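Local structure of cellulosomal-scaffolding protein A (Clostridium thermocellum, 4B9F) at residues D46-Q51 with F78-S83. The protein probably anchors the cellulosome to cellulose through this family 3a carbohydrate-binding module, a calcium-binding part of its scaffolding subunit. Residues are numbered along the deposited sequence; the frame is centred on the assembly and turned at random.
Sequences DGQKDQ and FVKMSS. With CA (calcium ion), chain C.
At one end of the jelly-roll beta sandwich of this family 3 module, where the two antiparallel sheets face each other beside the calcium site, Gln51 lies across the ring of Phe78. Gln51 opens strand 51-61 of one sheet, while Phe78 sits on strand 74-85, an outermost strand of the other. The touch is a CH-pi contact: Gln51 CB stands 3.7 Å from the centroid of the Phe78 ring, only 11° off its normal, and thus almost over the middle of the face. With CG set beside the backbone N (chi1 -66°) and the chain extended beyond it, the amide of Gln51 reaches out past the rim of the ring on the same face, its plane 25° from that of the aromatic. Gln51 NE2 comes to 3.9 Å from Phe78 CD1, whereas OE1 is held by the hydroxyls of Tyr43 and Tyr121, two bonds that should fix the amide's rotation. Phe113, on strand 106-115, meets the Phe78 ring edge-to-face.

The loop that leads into Gln51 starts at the metal. Asp46 grips the calcium ion with both carboxylate oxygens, OD2 at 2.4 Å and OD1 at a longer 2.8 Å; Thr44, Thr122, Asn125, Asp126 and a water also bind it. Farther out on the surface, Gln48 and Lys80 cross at about a right angle without hydrogen bonding. The Gln48 chain bends at chi2, and its amide rests against the CE methylene of Lys80, with Gln48 NE2 4.0 Å from Lys80 CE.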
# COMPACT_ATOMS: atom_id res chain seq x y z
N ASP A 46 5.73 4.36 -16.53
CA ASP A 46 5.30 4.86 -17.85
C ASP A 46 5.83 6.27 -18.14
O ASP A 46 5.06 7.19 -18.41
CB ASP A 46 3.78 4.84 -17.99
CG ASP A 46 3.15 3.54 -17.52
OD1 ASP A 46 3.66 2.45 -17.86
OD2 ASP A 46 2.15 3.61 -16.78
N GLY A 47 7.15 6.42 -18.08
CA GLY A 47 7.78 7.72 -18.25
C GLY A 47 8.20 8.24 -16.90
O GLY A 47 7.38 8.72 -16.13
N GLN A 48 9.49 8.13 -16.60
CA GLN A 48 9.99 8.51 -15.29
C GLN A 48 9.80 10.01 -15.04
O GLN A 48 10.19 10.84 -15.87
CB GLN A 48 11.47 8.14 -15.15
CG GLN A 48 12.11 8.63 -13.86
CD GLN A 48 11.53 7.96 -12.62
OE1 GLN A 48 11.14 6.79 -12.66
NE2 GLN A 48 11.48 8.70 -11.51
N LYS A 49 9.17 10.32 -13.91
CA LYS A 49 8.95 11.69 -13.45
C LYS A 49 8.99 11.64 -11.93
O LYS A 49 8.73 10.59 -11.34
CB LYS A 49 7.56 12.20 -13.87
CG LYS A 49 7.30 12.28 -15.35
CD LYS A 49 7.95 13.51 -15.96
CE LYS A 49 7.62 13.62 -17.45
NZ LYS A 49 6.15 13.54 -17.72
N ASP A 50 9.25 12.78 -11.30
CA ASP A 50 9.10 12.87 -9.86
C ASP A 50 7.66 12.55 -9.49
O ASP A 50 6.73 12.94 -10.19
CB ASP A 50 9.43 14.28 -9.34
CG ASP A 50 10.90 14.64 -9.51
OD1 ASP A 50 11.73 13.75 -9.80
OD2 ASP A 50 11.22 15.84 -9.35
N GLN A 51 7.49 11.84 -8.38
CA GLN A 51 6.18 11.43 -7.91
C GLN A 51 6.01 11.79 -6.45
O GLN A 51 6.99 11.97 -5.73
CB GLN A 51 6.00 9.92 -8.09
CG GLN A 51 5.97 9.48 -9.54
CD GLN A 51 6.13 7.99 -9.71
OE1 GLN A 51 5.16 7.27 -9.93
NE2 GLN A 51 7.37 7.53 -9.61
N PHE A 78 9.20 6.20 -3.17
CA PHE A 78 9.22 5.52 -4.46
C PHE A 78 10.58 4.88 -4.67
O PHE A 78 11.61 5.54 -4.53
CB PHE A 78 8.87 6.48 -5.58
CG PHE A 78 7.49 7.02 -5.44
CD1 PHE A 78 6.42 6.34 -5.97
CD2 PHE A 78 7.26 8.18 -4.72
CE1 PHE A 78 5.12 6.81 -5.80
CE2 PHE A 78 5.98 8.65 -4.55
CZ PHE A 78 4.91 7.97 -5.09
N VAL A 79 10.56 3.59 -4.98
CA VAL A 79 11.80 2.84 -5.13
C VAL A 79 11.88 2.22 -6.52
O VAL A 79 10.99 1.48 -6.93
CB VAL A 79 11.88 1.72 -4.08
CG1 VAL A 79 13.18 0.90 -4.25
CG2 VAL A 79 11.77 2.29 -2.67
N LYS A 80 12.95 2.54 -7.24
CA LYS A 80 13.17 1.94 -8.55
C LYS A 80 13.69 0.52 -8.42
O LYS A 80 14.56 0.23 -7.58
CB LYS A 80 14.20 2.76 -9.35
CG LYS A 80 13.77 4.18 -9.63
CD LYS A 80 14.86 4.92 -10.38
CE LYS A 80 14.56 6.41 -10.49
NZ LYS A 80 15.71 7.15 -11.06
N MET A 81 13.18 -0.37 -9.26
CA MET A 81 13.73 -1.72 -9.34
C MET A 81 14.84 -1.71 -10.38
O MET A 81 14.61 -1.33 -11.53
CB MET A 81 12.65 -2.71 -9.74
CG MET A 81 11.56 -2.85 -8.70
SD MET A 81 10.11 -3.74 -9.29
CE MET A 81 10.83 -5.33 -9.72
N SER A 82 16.04 -2.11 -9.99
CA SER A 82 17.17 -1.97 -10.89
C SER A 82 17.09 -2.95 -12.06
O SER A 82 17.65 -2.70 -13.13
CB SER A 82 18.50 -2.10 -10.14
OG SER A 82 18.61 -3.35 -9.48
N SER A 83 16.42 -4.08 -11.83
CA SER A 83 16.11 -5.00 -12.91
C SER A 83 14.59 -5.09 -13.05
O SER A 83 13.91 -5.76 -12.26
CB SER A 83 16.72 -6.38 -12.65
OG SER A 83 16.49 -7.22 -13.76
CA CA C . 2.09 1.47 -15.75
O HOH W 1 1.12 2.87 -13.93